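Local coordinates for cellulose binding domain-containing protein (Clostridium clariflavum, PDB 4B96) that probably binds cellulose through this family 3b carbohydrate-binding module, the C-terminal module of a longer, probably membrane-bound protein of a biomass-sensing system, at residues I35-V40 against Y60-E65; Y58-S61 against N67-K70. All blocks are in the same frame, centred on the assembly; numbering follows the deposited sequence.

The buried ring of Y60 belongs to both contacts and illustrates how one aromatic residue can serve two neighbouring interfaces. Contact 1 and contact 2 have their centres about 7 Å apart, lie on the same side of the chain's centre and share Y60 and S61. Along the chain come first 35-40, then strand 53-60, the turn after it, the short helix 65-68 and finally strand 69-75. Strands 53-60 and 69-75 are outermost strands of the two five-stranded antiparallel sheets of the CBM3 sandwich. Contact 2 therefore joins the sheets where the chain passes from one to the other, while contact 1 ties the same turn to the 3-10 turn between strands 35-36 and 40-47.

Contact 1 (I35-V40 against Y60-E65)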
ATOM      1  N   ILE A  35       3.182 -10.077 -16.981  1.00 31.25           N
ATOM      2  CA  ILE A  35       2.830  -8.675 -16.739  1.00 28.83           C
ATOM      3  C   ILE A  35       3.396  -7.780 -17.838  1.00 27.02           C
ATOM      4  O   ILE A  35       4.612  -7.753 -18.064  1.00 26.64           O
ATOM      5  CB  ILE A  35       3.357  -8.197 -15.390  1.00 26.61           C
ATOM      6  CG1 ILE A  35       2.533  -8.874 -14.293  1.00 24.55           C
ATOM      7  CG2 ILE A  35       3.209  -6.632 -15.258  1.00 24.00           C
ATOM      8  CD1 ILE A  35       3.099  -8.646 -12.895  1.00 26.97           C
ATOM      9  N   ASP A  36       2.501  -7.066 -18.524  1.00 29.45           N
ATOM     10  CA  ASP A  36       2.928  -6.173 -19.603  1.00 30.64           C
ATOM     11  C   ASP A  36       3.411  -4.832 -19.044  1.00 27.01           C
ATOM     12  O   ASP A  36       2.592  -4.005 -18.613  1.00 25.78           O
ATOM     13  CB  ASP A  36       1.745  -5.941 -20.533  1.00 31.11           C
ATOM     14  CG  ASP A  36       2.135  -5.176 -21.793  1.00 38.60           C
ATOM     15  OD1 ASP A  36       3.302  -4.708 -21.900  1.00 37.06           O
ATOM     16  OD2 ASP A  36       1.253  -5.038 -22.672  1.00 46.85           O
ATOM     17  N   LEU A  37       4.731  -4.609 -19.026  1.00 23.48           N
ATOM     18  CA  LEU A  37       5.274  -3.382 -18.446  1.00 24.15           C
ATOM     19  C   LEU A  37       4.903  -2.114 -19.246  1.00 24.29           C
ATOM     20  O   LEU A  37       5.099  -0.994 -18.779  1.00 25.55           O
ATOM     21  CB  LEU A  37       6.799  -3.492 -18.313  1.00 26.18           C
ATOM     22  CG  LEU A  37       7.228  -4.465 -17.211  1.00 28.25           C
ATOM     23  CD1 LEU A  37       8.723  -4.472 -17.123  1.00 31.15           C
ATOM     24  CD2 LEU A  37       6.654  -3.997 -15.895  1.00 27.55           C
ATOM     25  N   ARG A  38       4.380  -2.292 -20.443  1.00 22.91           N
ATOM     26  CA  ARG A  38       3.891  -1.109 -21.177  1.00 27.40           C
ATOM     27  C   ARG A  38       2.725  -0.426 -20.449  1.00 28.16           C
ATOM     28  O   ARG A  38       2.417   0.722 -20.710  1.00 26.92           O
ATOM     29  CB  ARG A  38       3.479  -1.464 -22.597  1.00 30.40           C
ATOM     30  CG  ARG A  38       4.679  -1.815 -23.472  1.00 31.97           C
ATOM     31  CD  ARG A  38       4.207  -2.257 -24.857  1.00 38.13           C
ATOM     32  NE  ARG A  38       3.253  -3.360 -24.705  1.00 46.18           N
ATOM     33  CZ  ARG A  38       2.451  -3.812 -25.666  1.00 52.12           C
ATOM     34  NH1 ARG A  38       2.461  -3.242 -26.871  1.00 51.85           N
ATOM     35  NH2 ARG A  38       1.633  -4.832 -25.415  1.00 53.03           N
ATOM     36  N   ASN A  39       2.099  -1.131 -19.518  1.00 27.53           N
ATOM     37  CA  ASN A  39       1.003  -0.545 -18.761  1.00 27.88           C
ATOM     38  C   ASN A  39       1.370  -0.201 -17.327  1.00 25.48           C
ATOM     39  O   ASN A  39       0.481   0.093 -16.523  1.00 27.91           O
ATOM     40  CB  ASN A  39      -0.171  -1.504 -18.741  1.00 28.23           C
ATOM     41  CG  ASN A  39      -0.723  -1.763 -20.111  1.00 35.43           C
ATOM     42  OD1 ASN A  39      -0.744  -0.881 -20.968  1.00 35.13           O
ATOM     43  ND2 ASN A  39      -1.175  -2.983 -20.327  1.00 36.90           N
ATOM     44  N   VAL A  40       2.667  -0.214 -17.013  1.00 20.82           N
ATOM     45  CA  VAL A  40       3.117  -0.077 -15.648  1.00 19.92           C
ATOM     46  C   VAL A  40       3.882   1.198 -15.422  1.00 23.36           C
ATOM     47  O   VAL A  40       4.760   1.540 -16.190  1.00 23.57           O
ATOM     48  CB  VAL A  40       4.008  -1.282 -15.260  1.00 22.95           C
ATOM     49  CG1 VAL A  40       4.728  -1.067 -13.933  1.00 24.35           C
ATOM     50  CG2 VAL A  40       3.141  -2.554 -15.226  1.00 20.79           C
ATOM     51  N   TYR A  60      18.618  -2.944 -16.738  1.00 24.30           N
ATOM     52  CA  TYR A  60      17.208  -3.312 -16.944  1.00 21.61           C
ATOM     53  C   TYR A  60      17.227  -4.801 -17.360  1.00 25.58           C
ATOM     54  O   TYR A  60      17.706  -5.128 -18.431  1.00 25.26           O
ATOM     55  CB  TYR A  60      16.564  -2.452 -18.061  1.00 22.77           C
ATOM     56  CG  TYR A  60      15.129  -2.812 -18.420  1.00 24.22           C
ATOM     57  CD1 TYR A  60      14.250  -3.312 -17.435  1.00 20.98           C
ATOM     58  CD2 TYR A  60      14.664  -2.688 -19.748  1.00 24.74           C
ATOM     59  CE1 TYR A  60      12.934  -3.617 -17.719  1.00 23.85           C
ATOM     60  CE2 TYR A  60      13.333  -3.004 -20.054  1.00 27.58           C
ATOM     61  CZ  TYR A  60      12.477  -3.481 -19.039  1.00 28.06           C
ATOM     62  OH  TYR A  60      11.169  -3.801 -19.332  1.00 30.55           O
ATOM     63  N   SER A  61      16.749  -5.696 -16.517  1.00 22.35           N
ATOM     64  CA  SER A  61      16.921  -7.104 -16.827  1.00 26.06           C
ATOM     65  C   SER A  61      16.081  -7.596 -18.020  1.00 28.50           C
ATOM     66  O   SER A  61      16.297  -8.688 -18.499  1.00 29.15           O
ATOM     67  CB  SER A  61      16.633  -7.958 -15.586  1.00 26.06           C
ATOM     68  OG  SER A  61      15.271  -7.777 -15.172  1.00 27.59           O
ATOM     69  N   LEU A  62      15.137  -6.785 -18.520  1.00 25.95           N
ATOM     70  CA  LEU A  62      14.251  -7.266 -19.567  1.00 30.60           C
ATOM     71  C   LEU A  62      14.381  -6.510 -20.881  1.00 31.85           C
ATOM     72  O   LEU A  62      13.580  -6.682 -21.797  1.00 36.13           O
ATOM     73  CB  LEU A  62      12.801  -7.183 -19.073  1.00 30.61           C
ATOM     74  CG  LEU A  62      12.538  -8.027 -17.818  1.00 32.39           C
ATOM     75  CD1 LEU A  62      11.146  -7.696 -17.363  1.00 32.93           C
ATOM     76  CD2 LEU A  62      12.671  -9.517 -18.082  1.00 35.56           C
ATOM     77  N   GLY A  63      15.352  -5.638 -21.001  1.00 28.71           N
ATOM     78  CA  GLY A  63      15.498  -5.009 -22.293  1.00 29.36           C
ATOM     79  C   GLY A  63      16.634  -4.031 -22.265  1.00 29.75           C
ATOM     80  O   GLY A  63      17.593  -4.186 -21.505  1.00 32.83           O
ATOM     81  N   ASP A  64      16.510  -3.019 -23.100  1.00 29.76           N
ATOM     82  CA  ASP A  64      17.606  -2.123 -23.353  1.00 32.80           C
ATOM     83  C   ASP A  64      17.482  -0.929 -22.436  1.00 31.42           C
ATOM     84  O   ASP A  64      16.413  -0.275 -22.389  1.00 34.55           O
ATOM     85  CB  ASP A  64      17.631  -1.708 -24.822  1.00 40.07           C
ATOM     86  CG  ASP A  64      18.814  -0.817 -25.130  1.00 50.67           C
ATOM     87  OD1 ASP A  64      19.966  -1.323 -25.104  1.00 56.83           O
ATOM     88  OD2 ASP A  64      18.598   0.397 -25.335  1.00 54.98           O
ATOM     89  N   GLU A  65      18.558  -0.626 -21.701  1.00 31.26           N
ATOM     90  CA  GLU A  65      18.492   0.423 -20.673  1.00 29.75           C
ATOM     91  C   GLU A  65      18.191   1.781 -21.316  1.00 34.44           C
ATOM     92  O   GLU A  65      17.285   2.510 -20.884  1.00 33.33           O
ATOM     93  CB  GLU A  65      19.829   0.498 -19.920  1.00 32.23           C
ATOM     94  CG  GLU A  65      20.135  -0.699 -18.946  1.00 24.66           C
ATOM     95  CD  GLU A  65      20.414  -2.001 -19.675  1.00 32.84           C
ATOM     96  OE1 GLU A  65      20.786  -1.910 -20.870  1.00 34.96           O
ATOM     97  OE2 GLU A  65      20.329  -3.112 -19.031  1.00 33.28           O
TER
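L37 and Y60 reach for each other from opposite directions, and the meeting falls on one methyl: L37 CD1 lies 3.4 Å from Y60 OH, at the edge of the phenol and near its plane. The ring extends this far because Y60 CG is anti to the backbone N (chi1 176°). The hydroxyl itself is hydrogen-bonded to the backbone O of K92, so the methyl packs beside a polar group that already has its partner. L37 CD1 also touches L62 CD1 at 4.0 Å, the two leucine side chains crossing at about a right angle. In the beta-sandwich, the contact joins the 3-10 turn before strand 40-47 to the turn ending strand 53-60; A101 of strand 100-109 and I95 of the small two-stranded sheet pack against both leucines, and I27 of strand 20-29 against L37. Y60 to G63 forms a type I turn, which folds L62 N back over one ring face, 3.7 Å above the plane. At the start of that turn, Y60 N donates to E65 OE2 (2.9 Å). Beside L37, D36 OD1 accepts from R38 N, making an Asx turn, and R38 grips the carboxylate side-on: NE donates almost straight to OD1 (174°) in the guanidinium plane, while R38 NH2 forms a 2.8 Å salt bridge with D36 OD2.

Contact 2 (Y58-S61 against N67-K70); sequences YFYS and NDVK
V69 lays a methyl on the ring of Y60, a compact example of how a beta-branched residue can pave an aromatic face. The CH-pi contact comes from V69 CG2, which stands 3.6 Å from the centroid of the Y60 ring and 24° off the ring normal. It is displaced toward the rim on the CB side, so that both Y60 CG and Y60 CD2 are 3.4 Å from V69 CG2. With V69 CG1 anti to the backbone N (chi1 -179°), it is the other branch, CG2, that is left to meet the ring. The ring of F90 also meets Y60, its plane inclined by about 35°.

D68 touches the ring with its CB methylene, D68 CB lying 3.8 Å from Y60 CE2 and approaching obliquely. Its carboxylate plane stands nearly perpendicular to the ring, at 87°.

The Y60–V69 contact bridges the two sheets of the beta-sandwich; D68 meets the ring from the connecting helix. Y60 closes strand 53-60, an outermost strand of one sheet, and V69 opens strand 69-75, an outermost strand of the other; V69 also packs on V88 and F90 within its own sheet and on V103 across the interior.

Polar bonds hold the pieces from outside the interface, for no hydrogen bond links the two segments directly. D64 is the N-cap, its OD2 accepting from N67 N, while its own N donates to D68 OD2; two bonds from D64 thus hold the start of the helix.

Backbone bonds hold both segments to their neighbours. Y58 and F59 together face F104 in a classic beta bulge, and S61 bonds with W102 just past the strand end; on the other side D68 bonds with E91, and K70 pairs with T89 within the second sheet.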
ATOM      1  N   TYR A  58      20.835   2.259 -15.232  1.00 19.13           N
ATOM      2  CA  TYR A  58      22.090   1.488 -15.223  1.00 16.69           C
ATOM      3  C   TYR A  58      21.883  -0.009 -15.568  1.00 19.04           C
ATOM      4  O   TYR A  58      22.826  -0.683 -15.924  1.00 24.46           O
ATOM      5  CB  TYR A  58      22.727   1.556 -13.825  1.00 18.58           C
ATOM      6  CG  TYR A  58      23.104   2.948 -13.415  1.00 20.30           C
ATOM      7  CD1 TYR A  58      23.589   3.854 -14.363  1.00 24.01           C
ATOM      8  CD2 TYR A  58      23.024   3.351 -12.062  1.00 23.81           C
ATOM      9  CE1 TYR A  58      23.976   5.156 -13.986  1.00 25.18           C
ATOM     10  CE2 TYR A  58      23.430   4.612 -11.660  1.00 25.10           C
ATOM     11  CZ  TYR A  58      23.876   5.516 -12.616  1.00 26.19           C
ATOM     12  OH  TYR A  58      24.225   6.789 -12.233  1.00 27.73           O
ATOM     13  N   PHE A  59      20.686  -0.527 -15.329  1.00 19.98           N
ATOM     14  CA  PHE A  59      20.467  -1.959 -15.525  1.00 26.94           C
ATOM     15  C   PHE A  59      18.987  -2.166 -15.716  1.00 24.72           C
ATOM     16  O   PHE A  59      18.175  -1.638 -14.936  1.00 23.41           O
ATOM     17  CB  PHE A  59      20.968  -2.777 -14.303  1.00 22.95           C
ATOM     18  CG  PHE A  59      20.903  -4.259 -14.530  1.00 28.45           C
ATOM     19  CD1 PHE A  59      21.813  -4.890 -15.365  1.00 31.41           C
ATOM     20  CD2 PHE A  59      19.909  -5.022 -13.938  1.00 31.39           C
ATOM     21  CE1 PHE A  59      21.747  -6.259 -15.619  1.00 32.76           C
ATOM     22  CE2 PHE A  59      19.830  -6.416 -14.186  1.00 33.15           C
ATOM     23  CZ  PHE A  59      20.747  -7.029 -15.025  1.00 31.59           C
ATOM     24  N   TYR A  60      18.618  -2.944 -16.738  1.00 24.30           N
ATOM     25  CA  TYR A  60      17.208  -3.312 -16.944  1.00 21.61           C
ATOM     26  C   TYR A  60      17.227  -4.801 -17.360  1.00 25.58           C
ATOM     27  O   TYR A  60      17.706  -5.128 -18.431  1.00 25.26           O
ATOM     28  CB  TYR A  60      16.564  -2.452 -18.061  1.00 22.77           C
ATOM     29  CG  TYR A  60      15.129  -2.812 -18.420  1.00 24.22           C
ATOM     30  CD1 TYR A  60      14.250  -3.312 -17.435  1.00 20.98           C
ATOM     31  CD2 TYR A  60      14.664  -2.688 -19.748  1.00 24.74           C
ATOM     32  CE1 TYR A  60      12.934  -3.617 -17.719  1.00 23.85           C
ATOM     33  CE2 TYR A  60      13.333  -3.004 -20.054  1.00 27.58           C
ATOM     34  CZ  TYR A  60      12.477  -3.481 -19.039  1.00 28.06           C
ATOM     35  OH  TYR A  60      11.169  -3.801 -19.332  1.00 30.55           O
ATOM     36  N   SER A  61      16.749  -5.696 -16.517  1.00 22.35           N
ATOM     37  CA  SER A  61      16.921  -7.104 -16.827  1.00 26.06           C
ATOM     38  C   SER A  61      16.081  -7.596 -18.020  1.00 28.50           C
ATOM     39  O   SER A  61      16.297  -8.688 -18.499  1.00 29.15           O
ATOM     40  CB  SER A  61      16.633  -7.958 -15.586  1.00 26.06           C
ATOM     41  OG  SER A  61      15.271  -7.777 -15.172  1.00 27.59           O
ATOM     42  N   ASN A  67      16.927   2.632 -24.546  1.00 38.75           N
ATOM     43  CA  ASN A  67      15.694   2.745 -25.291  1.00 36.97           C
ATOM     44  C   ASN A  67      14.406   2.352 -24.586  1.00 36.21           C
ATOM     45  O   ASN A  67      13.370   2.881 -24.923  1.00 39.15           O
ATOM     46  CB  ASN A  67      15.824   1.957 -26.551  1.00 37.60           C
ATOM     47  CG  ASN A  67      16.841   2.570 -27.459  1.00 45.95           C
ATOM     48  OD1 ASN A  67      16.915   3.806 -27.572  1.00 46.88           O
ATOM     49  ND2 ASN A  67      17.656   1.736 -28.086  1.00 48.82           N
ATOM     50  N   ASP A  68      14.454   1.419 -23.644  1.00 30.49           N
ATOM     51  CA  ASP A  68      13.194   0.812 -23.136  1.00 28.79           C
ATOM     52  C   ASP A  68      12.666   1.354 -21.827  1.00 28.53           C
ATOM     53  O   ASP A  68      11.507   1.101 -21.511  1.00 28.84           O
ATOM     54  CB  ASP A  68      13.307  -0.711 -23.022  1.00 28.94           C
ATOM     55  CG  ASP A  68      13.572  -1.374 -24.388  1.00 38.19           C
ATOM     56  OD1 ASP A  68      13.356  -0.700 -25.418  1.00 36.70           O
ATOM     57  OD2 ASP A  68      13.970  -2.563 -24.439  1.00 42.73           O
ATOM     58  N   VAL A  69      13.507   2.028 -21.039  1.00 27.58           N
ATOM     59  CA  VAL A  69      13.103   2.487 -19.724  1.00 23.48           C
ATOM     60  C   VAL A  69      13.126   4.022 -19.760  1.00 27.20           C
ATOM     61  O   VAL A  69      14.142   4.596 -20.143  1.00 26.87           O
ATOM     62  CB  VAL A  69      14.050   2.006 -18.630  1.00 20.83           C
ATOM     63  CG1 VAL A  69      13.537   2.525 -17.257  1.00 18.92           C
ATOM     64  CG2 VAL A  69      14.127   0.463 -18.604  1.00 21.91           C
ATOM     65  N   LYS A  70      12.010   4.679 -19.434  1.00 23.39           N
ATOM     66  CA  LYS A  70      11.911   6.146 -19.557  1.00 23.27           C
ATOM     67  C   LYS A  70      11.627   6.769 -18.201  1.00 24.56           C
ATOM     68  O   LYS A  70      10.979   6.142 -17.370  1.00 23.98           O
ATOM     69  CB  LYS A  70      10.762   6.519 -20.518  1.00 22.21           C
ATOM     70  CG  LYS A  70      10.920   5.905 -21.933  1.00 28.53           C
ATOM     71  CD  LYS A  70      12.193   6.382 -22.584  1.00 31.83           C
ATOM     72  CE  LYS A  70      12.225   6.038 -24.081  1.00 42.34           C
ATOM     73  NZ  LYS A  70      13.593   6.388 -24.632  1.00 45.97           N
TER